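Local coordinates for cytochrome c-552/4 domain-containing protein (Ignicoccus hospitalis KIN4/I, PDB 4QO5), which is a membrane-associated octaheme cytochrome c of unproven function that binds eight c-type hemes and probably passes electrons between them, at residues A[162-167]-A[171-176]. Numbering follows the deposited sequence.
Sequences SQETSC and HGTVVK. With HEC (heme c), chain E.
C167 and H171 are the first cysteine and the histidine of a CxxCH heme c motif, and they seize the same heme from one short helical turn. The backbone supplies the link between them: H171 N donates to C167 O at 3.1 Å, the i-to-i+4 bond of the helical turn, which sets the spacing of the two heme-binding side chains.

Two of the heme's anchors lie in this contact. C167 SG is joined covalently to HEC CAB, a thioether that the model draws stretched at 2.7 Å; cysteine suits the place because its thiol adds across a heme vinyl group to give a thioether. H171 swings CG to the side of its backbone N (chi1 -74°), which aims the imidazole at the iron, and NE2 binds HEC FE at 2.2 Å. The same oxygen of C167 lies at the ring edge near its plane, 3.4 Å from H171 CD2.

Apolar packing is slight. E164 sends an extended chain past T173, so that its CG meets T173 CG2 at 4.1 Å, while E164 OE1 is hydrogen-bonded to the hydroxyl of Y418 of the second subunit, and T173 OG1 to G197 O. G172, with phi 113°, lets the chain turn out of the helix toward strand 176-185; at these backbone angles a side-chain carbon would press on H171 O, so glycine suits the turn.

Water 1 sits 2.5 Å from HEC FE, a long sixth position without a protein ligand, consistent with a heme that could bind a small molecule.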
loop_
_atom_site.group_PDB
_atom_site.type_symbol
_atom_site.label_atom_id
_atom_site.label_comp_id
_atom_site.label_asym_id
_atom_site.label_seq_id
_atom_site.Cartn_x
_atom_site.Cartn_y
_atom_site.Cartn_z
ATOM N N SER A 162 -10.546 22.265 6.430
ATOM C CA SER A 162 -10.650 20.996 5.691
ATOM C C SER A 162 -9.860 20.979 4.386
ATOM O O SER A 162 -9.285 19.952 4.017
ATOM C CB SER A 162 -12.112 20.638 5.425
ATOM O OG SER A 162 -12.726 21.623 4.614
ATOM N N GLN A 163 -9.800 22.118 3.697
ATOM C CA GLN A 163 -9.131 22.143 2.412
ATOM C C GLN A 163 -7.620 22.212 2.610
ATOM O O GLN A 163 -6.853 21.719 1.789
ATOM C CB GLN A 163 -9.679 23.283 1.541
ATOM C CG GLN A 163 -11.143 23.037 1.191
ATOM C CD GLN A 163 -11.864 24.233 0.621
ATOM O OE1 GLN A 163 -11.260 25.273 0.333
ATOM N NE2 GLN A 163 -13.176 24.097 0.454
ATOM N N GLU A 164 -7.199 22.808 3.718
ATOM C CA GLU A 164 -5.771 22.947 3.994
ATOM C C GLU A 164 -5.115 21.612 4.317
ATOM O O GLU A 164 -3.951 21.369 3.963
ATOM C CB GLU A 164 -5.531 23.964 5.127
ATOM C CG GLU A 164 -4.062 24.105 5.475
ATOM C CD GLU A 164 -3.766 25.370 6.257
ATOM O OE1 GLU A 164 -3.030 25.268 7.257
ATOM O OE2 GLU A 164 -4.258 26.454 5.869
ATOM N N THR A 165 -5.863 20.736 4.979
ATOM C CA THR A 165 -5.336 19.435 5.348
ATOM C C THR A 165 -5.528 18.425 4.220
ATOM O O THR A 165 -4.962 17.328 4.279
ATOM C CB THR A 165 -5.978 18.910 6.640
ATOM O OG1 THR A 165 -5.140 17.897 7.200
ATOM C CG2 THR A 165 -7.369 18.338 6.372
ATOM N N SER A 166 -6.319 18.797 3.209
ATOM C CA SER A 166 -6.582 17.896 2.074
ATOM C C SER A 166 -5.986 18.390 0.751
ATOM O O SER A 166 -4.773 18.291 0.557
ATOM C CB SER A 166 -8.079 17.563 1.941
ATOM O OG SER A 166 -8.892 18.705 1.819
ATOM N N CYS A 167 -6.810 18.945 -0.128
ATOM C CA CYS A 167 -6.325 19.338 -1.471
ATOM C C CYS A 167 -5.086 20.215 -1.403
ATOM O O CYS A 167 -4.151 20.019 -2.170
ATOM C CB CYS A 167 -7.356 20.107 -2.276
ATOM S SG CYS A 167 -9.068 19.712 -2.043
ATOM N N HIS A 171 -1.412 20.536 -3.502
ATOM C CA HIS A 171 -1.451 21.616 -4.487
ATOM C C HIS A 171 -0.766 22.907 -4.019
ATOM O O HIS A 171 -0.275 23.684 -4.842
ATOM C CB HIS A 171 -2.907 21.936 -4.883
ATOM C CG HIS A 171 -3.526 20.911 -5.785
ATOM N ND1 HIS A 171 -3.687 21.115 -7.142
ATOM C CD2 HIS A 171 -4.029 19.678 -5.525
ATOM C CE1 HIS A 171 -4.256 20.051 -7.678
ATOM N NE2 HIS A 171 -4.476 19.171 -6.719
ATOM N N GLY A 172 -0.759 23.150 -2.711
ATOM C CA GLY A 172 -0.201 24.401 -2.189
ATOM C C GLY A 172 -1.250 25.305 -1.579
ATOM O O GLY A 172 -2.406 25.318 -2.025
ATOM N N THR A 173 -0.851 26.049 -0.545
ATOM C CA THR A 173 -1.708 27.042 0.085
ATOM C C THR A 173 -1.239 28.433 -0.319
ATOM O O THR A 173 -0.202 28.592 -0.957
ATOM C CB THR A 173 -1.582 26.999 1.627
ATOM O OG1 THR A 173 -0.184 27.043 1.973
ATOM C CG2 THR A 173 -2.213 25.742 2.205
ATOM N N VAL A 174 -2.003 29.442 0.081
ATOM C CA VAL A 174 -1.528 30.827 0.030
ATOM C C VAL A 174 -1.017 31.185 1.432
ATOM O O VAL A 174 -1.756 31.101 2.409
ATOM C CB VAL A 174 -2.648 31.791 -0.370
ATOM C CG1 VAL A 174 -2.206 33.253 -0.169
ATOM C CG2 VAL A 174 -3.050 31.549 -1.805
ATOM N N VAL A 175 0.262 31.525 1.527
ATOM C CA VAL A 175 0.867 31.850 2.800
ATOM C C VAL A 175 0.653 33.342 3.089
ATOM O O VAL A 175 0.959 34.208 2.260
ATOM C CB VAL A 175 2.376 31.522 2.808
ATOM C CG1 VAL A 175 2.990 31.882 4.166
ATOM C CG2 VAL A 175 2.613 30.039 2.462
ATOM N N LYS A 176 0.103 33.632 4.260
ATOM C CA LYS A 176 -0.056 35.015 4.697
ATOM C C LYS A 176 0.685 35.254 6.005
ATOM O O LYS A 176 0.564 34.471 6.943
ATOM C CB LYS A 176 -1.543 35.356 4.852
ATOM C CG LYS A 176 -2.271 35.468 3.526
ATOM C CD LYS A 176 -3.756 35.771 3.694
ATOM C CE LYS A 176 -4.478 35.685 2.351
ATOM N NZ LYS A 176 -5.904 36.114 2.420
HETATM FE FE HEC E . -5.434 17.180 -7.032
HETATM C CHA HEC E . -4.353 17.526 -10.323
HETATM C CHB HEC E . -8.463 18.461 -7.972
HETATM C CHC HEC E . -6.648 16.681 -3.851
HETATM C CHD HEC E . -2.641 15.410 -6.260
HETATM N NA HEC E . -6.245 17.807 -8.822
HETATM C C1A HEC E . -5.611 17.986 -10.029
HETATM C C2A HEC E . -6.496 18.727 -10.906
HETATM C C3A HEC E . -7.621 18.961 -10.232
HETATM C C4A HEC E . -7.488 18.387 -8.924
HETATM C CMA HEC E . -8.899 19.690 -10.693
HETATM C CAA HEC E . -6.185 19.185 -12.350
HETATM C CBA HEC E . -5.815 20.667 -12.216
HETATM C CGA HEC E . -5.364 21.284 -13.521
HETATM O O1A HEC E . -6.086 22.164 -14.056
HETATM O O2A HEC E . -4.283 20.895 -14.020
HETATM N NB HEC E . -7.171 17.532 -6.124
HETATM C C1B HEC E . -8.324 18.032 -6.678
HETATM C C2B HEC E . -9.342 18.144 -5.667
HETATM C C3B HEC E . -8.851 17.577 -4.557
HETATM C C4B HEC E . -7.466 17.250 -4.800
HETATM C CMB HEC E . -10.791 18.601 -5.968
HETATM C CAB HEC E . -9.469 17.287 -3.170
HETATM C CBB HEC E . -11.002 17.189 -3.013
HETATM N NC HEC E . -4.847 16.208 -5.389
HETATM C C1C HEC E . -5.402 16.191 -4.130
HETATM C C2C HEC E . -4.403 15.737 -3.183
HETATM C C3C HEC E . -3.412 15.260 -3.950
HETATM C C4C HEC E . -3.604 15.640 -5.300
HETATM C CMC HEC E . -4.758 15.420 -1.706
HETATM C CAC HEC E . -2.101 14.531 -3.713
HETATM C CBC HEC E . -2.349 13.256 -2.851
HETATM N ND HEC E . -3.758 16.575 -8.113
HETATM C C1D HEC E . -2.732 15.819 -7.575
HETATM C C2D HEC E . -1.792 15.496 -8.614
HETATM C C3D HEC E . -2.329 16.138 -9.885
HETATM C C4D HEC E . -3.551 16.788 -9.483
HETATM C CMD HEC E . -0.511 14.671 -8.467
HETATM C CAD HEC E . -1.725 16.075 -11.309
HETATM C CBD HEC E . -2.044 14.688 -11.859
HETATM C CGD HEC E . -1.700 14.585 -13.320
HETATM O O1D HEC E . -1.588 13.435 -13.812
HETATM O O2D HEC E . -1.534 15.628 -13.990
HETATM O O HOH W 1 -6.299 14.884 -7.593
#